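PDB 1WY6: DUF1955 domain-containing protein from Sulfolobus tokodaii, which is of unknown function but folds as an archaeal helical repeat protein, an architecture that in other families often serves to bind partner macromolecules. Local coordinates for residues I100-G105 / L135-D140; N76-V81 / R107-E112. All coordinates share one frame; numbering follows the deposited sequence.

Contact 1: residues I100-G105 / L135-D140; sequences ILVIQG and LRRVGD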
ATOM      1  N   ILE A 100       8.469  -1.198  -2.602  1.00  8.99           N
ATOM      2  CA  ILE A 100       8.333  -2.149  -3.704  1.00  8.99           C
ATOM      3  C   ILE A 100       7.989  -1.428  -5.008  1.00  8.99           C
ATOM      4  O   ILE A 100       8.489  -1.795  -6.072  1.00 18.44           O
ATOM      5  CB  ILE A 100       7.262  -3.214  -3.389  1.00  8.99           C
ATOM      6  CG1 ILE A 100       7.776  -4.133  -2.272  1.00  8.99           C
ATOM      7  CG2 ILE A 100       6.948  -4.023  -4.625  1.00  8.99           C
ATOM      8  CD1 ILE A 100       6.704  -4.993  -1.642  1.00  8.99           C
ATOM      9  N   LEU A 101       7.143  -0.402  -4.935  1.00 17.26           N
ATOM     10  CA  LEU A 101       6.794   0.348  -6.140  1.00 15.26           C
ATOM     11  C   LEU A 101       8.048   0.997  -6.727  1.00 16.12           C
ATOM     12  O   LEU A 101       8.246   0.984  -7.935  1.00 14.19           O
ATOM     13  CB  LEU A 101       5.747   1.423  -5.837  1.00 14.29           C
ATOM     14  CG  LEU A 101       4.334   0.928  -5.513  1.00 14.86           C
ATOM     15  CD1 LEU A 101       3.430   2.104  -5.227  1.00 13.56           C
ATOM     16  CD2 LEU A 101       3.795   0.106  -6.674  1.00 12.83           C
ATOM     17  N   VAL A 102       8.899   1.553  -5.868  1.00 17.08           N
ATOM     18  CA  VAL A 102      10.136   2.181  -6.331  1.00 18.04           C
ATOM     19  C   VAL A 102      11.029   1.144  -7.008  1.00 21.66           C
ATOM     20  O   VAL A 102      11.570   1.375  -8.092  1.00 24.27           O
ATOM     21  CB  VAL A 102      10.938   2.800  -5.157  1.00 17.83           C
ATOM     22  CG1 VAL A 102      12.216   3.437  -5.691  1.00 24.18           C
ATOM     23  CG2 VAL A 102      10.099   3.847  -4.427  1.00 15.83           C
ATOM     24  N   ILE A 103      11.168  -0.004  -6.351  1.00  8.99           N
ATOM     25  CA  ILE A 103      12.003  -1.101  -6.823  1.00  8.99           C
ATOM     26  C   ILE A 103      11.481  -1.729  -8.110  1.00  8.99           C
ATOM     27  O   ILE A 103      12.241  -2.326  -8.877  1.00 26.83           O
ATOM     28  CB  ILE A 103      12.110  -2.182  -5.725  1.00  8.99           C
ATOM     29  CG1 ILE A 103      12.809  -1.593  -4.503  1.00  8.99           C
ATOM     30  CG2 ILE A 103      12.868  -3.386  -6.229  1.00  8.99           C
ATOM     31  CD1 ILE A 103      12.896  -2.572  -3.320  1.00  8.99           C
ATOM     32  N   GLN A 104      10.179  -1.606  -8.336  1.00 23.46           N
ATOM     33  CA  GLN A 104       9.563  -2.137  -9.541  1.00 21.66           C
ATOM     34  C   GLN A 104       9.694  -1.083 -10.635  1.00 22.53           C
ATOM     35  O   GLN A 104       9.413  -1.341 -11.802  1.00 18.96           O
ATOM     36  CB  GLN A 104       8.089  -2.451  -9.291  1.00 22.49           C
ATOM     37  CG  GLN A 104       7.846  -3.728  -8.502  1.00 19.32           C
ATOM     38  CD  GLN A 104       6.385  -3.918  -8.138  1.00 23.57           C
ATOM     39  OE1 GLN A 104       5.979  -4.987  -7.684  1.00 24.57           O
ATOM     40  NE2 GLN A 104       5.587  -2.872  -8.323  1.00 27.26           N
ATOM     41  N   GLY A 105      10.135   0.106 -10.235  1.00 21.49           N
ATOM     42  CA  GLY A 105      10.298   1.197 -11.175  1.00 20.43           C
ATOM     43  C   GLY A 105       8.964   1.727 -11.664  1.00 20.90           C
ATOM     44  O   GLY A 105       8.871   2.250 -12.779  1.00 16.39           O
ATOM     45  N   LEU A 135       9.082   9.430  -4.495  1.00 14.93           N
ATOM     46  CA  LEU A 135       9.137  10.036  -5.816  1.00 17.47           C
ATOM     47  C   LEU A 135      10.567  10.430  -6.174  1.00 20.08           C
ATOM     48  O   LEU A 135      11.042  10.143  -7.270  1.00 18.87           O
ATOM     49  CB  LEU A 135       8.222  11.270  -5.877  1.00 19.94           C
ATOM     50  CG  LEU A 135       6.725  10.969  -6.014  1.00 14.94           C
ATOM     51  CD1 LEU A 135       5.905  12.229  -5.750  1.00 18.17           C
ATOM     52  CD2 LEU A 135       6.441  10.415  -7.417  1.00 12.66           C
ATOM     53  N   ARG A 136      11.255  11.082  -5.246  1.00 19.19           N
ATOM     54  CA  ARG A 136      12.618  11.508  -5.500  1.00 21.89           C
ATOM     55  C   ARG A 136      13.460  10.283  -5.868  1.00 22.40           C
ATOM     56  O   ARG A 136      14.407  10.385  -6.653  1.00 20.95           O
ATOM     57  CB  ARG A 136      13.171  12.227  -4.266  1.00 23.94           C
ATOM     58  CG  ARG A 136      14.335  13.148  -4.549  1.00 31.37           C
ATOM     59  CD  ARG A 136      14.542  14.115  -3.398  1.00 35.55           C
ATOM     60  NE  ARG A 136      13.588  15.222  -3.435  1.00 45.16           N
ATOM     61  CZ  ARG A 136      13.125  15.856  -2.361  1.00 49.69           C
ATOM     62  NH1 ARG A 136      12.267  16.856  -2.497  1.00 51.14           N
ATOM     63  NH2 ARG A 136      13.500  15.479  -1.150  1.00 52.32           N
ATOM     64  N   ARG A 137      13.094   9.121  -5.323  1.00 22.96           N
ATOM     65  CA  ARG A 137      13.809   7.878  -5.610  1.00 24.11           C
ATOM     66  C   ARG A 137      13.581   7.373  -7.038  1.00 23.48           C
ATOM     67  O   ARG A 137      14.342   6.539  -7.522  1.00 23.09           O
ATOM     68  CB  ARG A 137      13.414   6.774  -4.617  1.00 24.78           C
ATOM     69  CG  ARG A 137      13.989   6.927  -3.210  1.00 29.32           C
ATOM     70  CD  ARG A 137      13.678   5.697  -2.355  1.00 34.75           C
ATOM     71  NE  ARG A 137      14.301   4.483  -2.892  1.00 38.37           N
ATOM     72  CZ  ARG A 137      13.949   3.239  -2.563  1.00 36.93           C
ATOM     73  NH1 ARG A 137      12.969   3.027  -1.689  1.00 33.72           N
ATOM     74  NH2 ARG A 137      14.575   2.202  -3.115  1.00 26.57           N
ATOM     75  N   VAL A 138      12.533   7.856  -7.705  1.00 21.93           N
ATOM     76  CA  VAL A 138      12.269   7.444  -9.086  1.00 20.88           C
ATOM     77  C   VAL A 138      12.622   8.546 -10.090  1.00 21.41           C
ATOM     78  O   VAL A 138      12.311   8.441 -11.281  1.00 21.31           O
ATOM     79  CB  VAL A 138      10.785   6.995  -9.317  1.00 19.33           C
ATOM     80  CG1 VAL A 138      10.566   5.601  -8.741  1.00 20.34           C
ATOM     81  CG2 VAL A 138       9.821   7.977  -8.688  1.00 13.37           C
ATOM     82  N   GLY A 139      13.273   9.599  -9.605  1.00 21.04           N
ATOM     83  CA  GLY A 139      13.685  10.688 -10.478  1.00 22.98           C
ATOM     84  C   GLY A 139      12.726  11.852 -10.645  1.00 23.63           C
ATOM     85  O   GLY A 139      12.941  12.712 -11.508  1.00 25.46           O
ATOM     86  N   ASP A 140      11.682  11.899  -9.822  1.00 22.63           N
ATOM     87  CA  ASP A 140      10.695  12.970  -9.903  1.00 23.41           C
ATOM     88  C   ASP A 140      10.918  14.046  -8.836  1.00 24.86           C
ATOM     89  O   ASP A 140      10.138  14.157  -7.883  1.00 19.25           O
ATOM     90  CB  ASP A 140       9.283  12.400  -9.746  1.00 24.41           C
ATOM     91  CG  ASP A 140       8.205  13.411 -10.083  1.00 26.52           C
ATOM     92  OD1 ASP A 140       8.500  14.624 -10.084  1.00 33.77           O
ATOM     93  OD2 ASP A 140       7.057  12.992 -10.339  1.00 31.99           O
TER

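Contact 2: residues N76-V81 / R107-E112; sequences NLKSVV and RDKLEE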
ATOM      1  N   ASN A  76      -0.160  -4.431  -8.420  1.00 15.53           N
ATOM      2  CA  ASN A  76      -1.163  -3.435  -8.040  1.00 17.37           C
ATOM      3  C   ASN A  76      -0.968  -2.865  -6.635  1.00 16.15           C
ATOM      4  O   ASN A  76      -1.946  -2.496  -5.977  1.00 17.23           O
ATOM      5  CB  ASN A  76      -2.570  -4.047  -8.134  1.00 16.45           C
ATOM      6  CG  ASN A  76      -2.739  -5.295  -7.255  1.00 17.67           C
ATOM      7  OD1 ASN A  76      -3.849  -5.808  -7.097  1.00 17.73           O
ATOM      8  ND2 ASN A  76      -1.641  -5.788  -6.693  1.00 13.48           N
ATOM      9  N   LEU A  77       0.281  -2.786  -6.175  1.00 11.83           N
ATOM     10  CA  LEU A  77       0.538  -2.268  -4.841  1.00  9.85           C
ATOM     11  C   LEU A  77       0.176  -0.799  -4.656  1.00  7.64           C
ATOM     12  O   LEU A  77       0.247  -0.270  -3.549  1.00  9.64           O
ATOM     13  CB  LEU A  77       1.986  -2.536  -4.414  1.00  8.98           C
ATOM     14  CG  LEU A  77       2.299  -4.026  -4.222  1.00 10.57           C
ATOM     15  CD1 LEU A  77       3.578  -4.163  -3.412  1.00 13.92           C
ATOM     16  CD2 LEU A  77       1.147  -4.729  -3.493  1.00  9.36           C
ATOM     17  N   LYS A  78      -0.242  -0.143  -5.732  1.00 12.44           N
ATOM     18  CA  LYS A  78      -0.673   1.239  -5.606  1.00 11.88           C
ATOM     19  C   LYS A  78      -1.956   1.209  -4.768  1.00 12.25           C
ATOM     20  O   LYS A  78      -2.316   2.193  -4.122  1.00 12.92           O
ATOM     21  CB  LYS A  78      -0.968   1.856  -6.972  1.00 13.17           C
ATOM     22  CG  LYS A  78      -1.391   3.320  -6.877  1.00 12.06           C
ATOM     23  CD  LYS A  78      -1.992   3.840  -8.185  1.00 19.68           C
ATOM     24  CE  LYS A  78      -2.562   5.235  -7.993  1.00 17.46           C
ATOM     25  NZ  LYS A  78      -3.197   5.766  -9.230  1.00 17.12           N
ATOM     26  N   SER A  79      -2.640   0.064  -4.782  1.00 12.58           N
ATOM     27  CA  SER A  79      -3.879  -0.121  -4.019  1.00 13.59           C
ATOM     28  C   SER A  79      -3.622   0.017  -2.515  1.00 10.82           C
ATOM     29  O   SER A  79      -4.474   0.495  -1.760  1.00  8.67           O
ATOM     30  CB  SER A  79      -4.469  -1.515  -4.289  1.00 16.95           C
ATOM     31  OG  SER A  79      -4.660  -1.754  -5.675  1.00 21.35           O
ATOM     32  N   VAL A  80      -2.452  -0.425  -2.076  1.00 10.71           N
ATOM     33  CA  VAL A  80      -2.111  -0.351  -0.661  1.00 10.76           C
ATOM     34  C   VAL A  80      -1.817   1.088  -0.249  1.00 11.50           C
ATOM     35  O   VAL A  80      -2.244   1.535   0.808  1.00 11.71           O
ATOM     36  CB  VAL A  80      -0.900  -1.262  -0.328  1.00  9.52           C
ATOM     37  CG1 VAL A  80      -0.454  -1.044   1.118  1.00 12.82           C
ATOM     38  CG2 VAL A  80      -1.292  -2.711  -0.542  1.00 11.40           C
ATOM     39  N   VAL A  81      -1.096   1.813  -1.096  1.00 13.58           N
ATOM     40  CA  VAL A  81      -0.777   3.206  -0.820  1.00 12.34           C
ATOM     41  C   VAL A  81      -2.073   4.026  -0.810  1.00 13.94           C
ATOM     42  O   VAL A  81      -2.244   4.927   0.017  1.00  9.19           O
ATOM     43  CB  VAL A  81       0.157   3.785  -1.893  1.00 11.93           C
ATOM     44  CG1 VAL A  81       0.564   5.200  -1.508  1.00 15.17           C
ATOM     45  CG2 VAL A  81       1.374   2.885  -2.067  1.00  6.13           C
ATOM     46  N   ARG A 107       7.210   4.362 -11.549  1.00 19.46           N
ATOM     47  CA  ARG A 107       7.219   5.808 -11.388  1.00 20.86           C
ATOM     48  C   ARG A 107       5.843   6.374 -11.688  1.00 19.84           C
ATOM     49  O   ARG A 107       5.404   7.338 -11.061  1.00 19.37           O
ATOM     50  CB  ARG A 107       8.251   6.409 -12.344  1.00 20.03           C
ATOM     51  CG  ARG A 107       8.252   7.931 -12.439  1.00 26.91           C
ATOM     52  CD  ARG A 107       9.337   8.379 -13.414  1.00 31.12           C
ATOM     53  NE  ARG A 107       9.404   9.827 -13.599  1.00 33.21           N
ATOM     54  CZ  ARG A 107       9.651  10.695 -12.625  1.00 41.05           C
ATOM     55  NH1 ARG A 107       9.849  10.261 -11.387  1.00 49.47           N
ATOM     56  NH2 ARG A 107       9.720  11.993 -12.893  1.00 39.19           N
ATOM     57  N   ASP A 108       5.171   5.760 -12.656  1.00 20.84           N
ATOM     58  CA  ASP A 108       3.837   6.176 -13.065  1.00 23.29           C
ATOM     59  C   ASP A 108       2.848   6.116 -11.906  1.00 21.26           C
ATOM     60  O   ASP A 108       2.105   7.061 -11.681  1.00 23.22           O
ATOM     61  CB  ASP A 108       3.351   5.297 -14.232  1.00 24.00           C
ATOM     62  CG  ASP A 108       3.252   3.820 -13.864  1.00 27.89           C
ATOM     63  OD1 ASP A 108       4.078   3.338 -13.062  1.00 31.89           O
ATOM     64  OD2 ASP A 108       2.356   3.132 -14.398  1.00 35.17           O
ATOM     65  N   LYS A 109       2.845   5.004 -11.174  1.00 19.94           N
ATOM     66  CA  LYS A 109       1.942   4.833 -10.036  1.00 17.29           C
ATOM     67  C   LYS A 109       2.263   5.849  -8.934  1.00 14.88           C
ATOM     68  O   LYS A 109       1.366   6.484  -8.387  1.00 12.64           O
ATOM     69  CB  LYS A 109       2.045   3.400  -9.498  1.00 15.46           C
ATOM     70  CG  LYS A 109       1.679   2.324 -10.532  1.00 20.01           C
ATOM     71  CD  LYS A 109       0.224   2.473 -10.988  1.00 22.30           C
ATOM     72  CE  LYS A 109      -0.081   1.663 -12.242  1.00 30.96           C
ATOM     73  NZ  LYS A 109       0.053   0.204 -12.033  1.00 34.13           N
ATOM     74  N   LEU A 110       3.545   6.010  -8.621  1.00 14.41           N
ATOM     75  CA  LEU A 110       3.970   6.976  -7.601  1.00 14.52           C
ATOM     76  C   LEU A 110       3.554   8.412  -7.955  1.00 13.14           C
ATOM     77  O   LEU A 110       3.174   9.185  -7.071  1.00 15.90           O
ATOM     78  CB  LEU A 110       5.491   6.907  -7.412  1.00 14.49           C
ATOM     79  CG  LEU A 110       6.006   5.591  -6.822  1.00 12.17           C
ATOM     80  CD1 LEU A 110       7.527   5.540  -6.886  1.00 12.22           C
ATOM     81  CD2 LEU A 110       5.511   5.460  -5.379  1.00 18.01           C
ATOM     82  N   GLU A 111       3.627   8.768  -9.239  1.00 14.65           N
ATOM     83  CA  GLU A 111       3.236  10.116  -9.676  1.00 17.04           C
ATOM     84  C   GLU A 111       1.729  10.324  -9.556  1.00 15.34           C
ATOM     85  O   GLU A 111       1.269  11.405  -9.183  1.00 14.28           O
ATOM     86  CB  GLU A 111       3.662  10.372 -11.120  1.00 17.66           C
ATOM     87  CG  GLU A 111       5.157  10.354 -11.327  1.00 23.03           C
ATOM     88  CD  GLU A 111       5.557  11.058 -12.608  1.00 26.15           C
ATOM     89  OE1 GLU A 111       6.717  10.891 -13.043  1.00 31.20           O
ATOM     90  OE2 GLU A 111       4.706  11.789 -13.173  1.00 31.85           O
ATOM     91  N   GLU A 112       0.964   9.291  -9.888  1.00 13.39           N
ATOM     92  CA  GLU A 112      -0.490   9.356  -9.764  1.00 14.33           C
ATOM     93  C   GLU A 112      -0.855   9.657  -8.301  1.00 14.46           C
ATOM     94  O   GLU A 112      -1.664  10.537  -8.018  1.00 13.56           O
ATOM     95  CB  GLU A 112      -1.100   8.026 -10.219  1.00 13.85           C
ATOM     96  CG  GLU A 112      -1.005   7.825 -11.726  1.00 15.51           C
ATOM     97  CD  GLU A 112      -1.137   6.373 -12.143  1.00 17.26           C
ATOM     98  OE1 GLU A 112      -1.693   5.580 -11.353  1.00 14.27           O
ATOM     99  OE2 GLU A 112      -0.691   6.027 -13.264  1.00 15.47           O
TER

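Contact 1: residues I100-G105 / L135-D140
V102 presses its CG1 methyl onto the flat guanidinium of R137, and this apolar-on-planar contact carries most of the join between 100-105 and 135-140. The methyl sits 3.5 Å above the guanidinium plane, over its centre, with CG1 of V102 and CZ of R137 3.6 Å apart. The two side chains cross at about a right angle, and CB of R137 also comes to 3.7 Å from the same V102 CG1, which therefore meets both the root and the head of the arginine. The arginine reaches this position by folding: its chain runs extended through chi2 and then turns at chi3 (63°), bringing the head back over the valine. I103 adds a looser contact, approaching the guanidinium obliquely, its CG1 4.4 Å from R137 NH2. V138 CG1 meets V102 CG1 at 4.1 Å, two branched side chains touching by their methyls.

Behind this first shell stand the ends of two helices. Helix 92-103 closes in a Schellman motif at G105, and helix 125-137 in another at G139, both with positive phi; D140 then serves as N-cap of helix 141-153 through OD1 and the backbone N of D143. L110 of helix 107-117 touches both valines. A long, weak ion pair links R137 NH1 to D99, one turn before I103.

The chemistry is therefore that of a surface seam, in which CB and one guanidinium face of R137 cover CG1 of V102. A face takes apolar carbon while the N-H groups, directed outward in the plane, probably stay available for polar partners, D99 being a distant one.

Contact 2: residues N76-V81 / R107-E112
K78 lays its extended aliphatic chain across that of K109, CD against CD at 3.8 Å, the two lysines crossing at about a right angle. With CG anti to the backbone N (chi1 -179°) and every later torsion also near 180°, K78 reaches across to helix 107-117. Its ammonium group then arrives at E112, where NZ donates to OE1 over 2.6 Å in a salt bridge. The oxygen accepts with its anti lone pair, the one directed away from its partner oxygen. K78 NZ also passes 3.2 Å from E112 CB, lying against the stem of the glutamate as well as its head. The K109 chain turns at chi2 (-62°), and CD is its one carbon that meets K78. The carboxylate of E112 probably offsets some of the positive charge brought together here, and a weak, long ion pair to E82 gives K78 a second acidic neighbour. The contact lies at the surface between the start of helix 78-86 and the first turns of helix 107-117. Helix 92-103 packs against both: V80 of helix 78-86 touches A97, L77 just before that helix touches I100 and L101, and L110 of helix 107-117 touches L98.

How the contacts relate
The centres of contacts 1 and 2 lie about 10 Å apart, and their segments alternate along the chain: 76-81, 100-105, 107-112, 135-140. Contact 1 joins helix 92-103 to helix 125-137, while contact 2 joins helix 78-86 to helix 107-117, so each passes over an intervening helix to reach the next but one. The two contacts also touch directly, where R107 packs beside V138, G139 and D140. These small surface contacts add next-but-one links to the packing of consecutive helices in this all-helical repeat protein. Helix 107-117 ties them together: it takes part in contact 2 and, through L110 and R107, also touches V138 of contact 1.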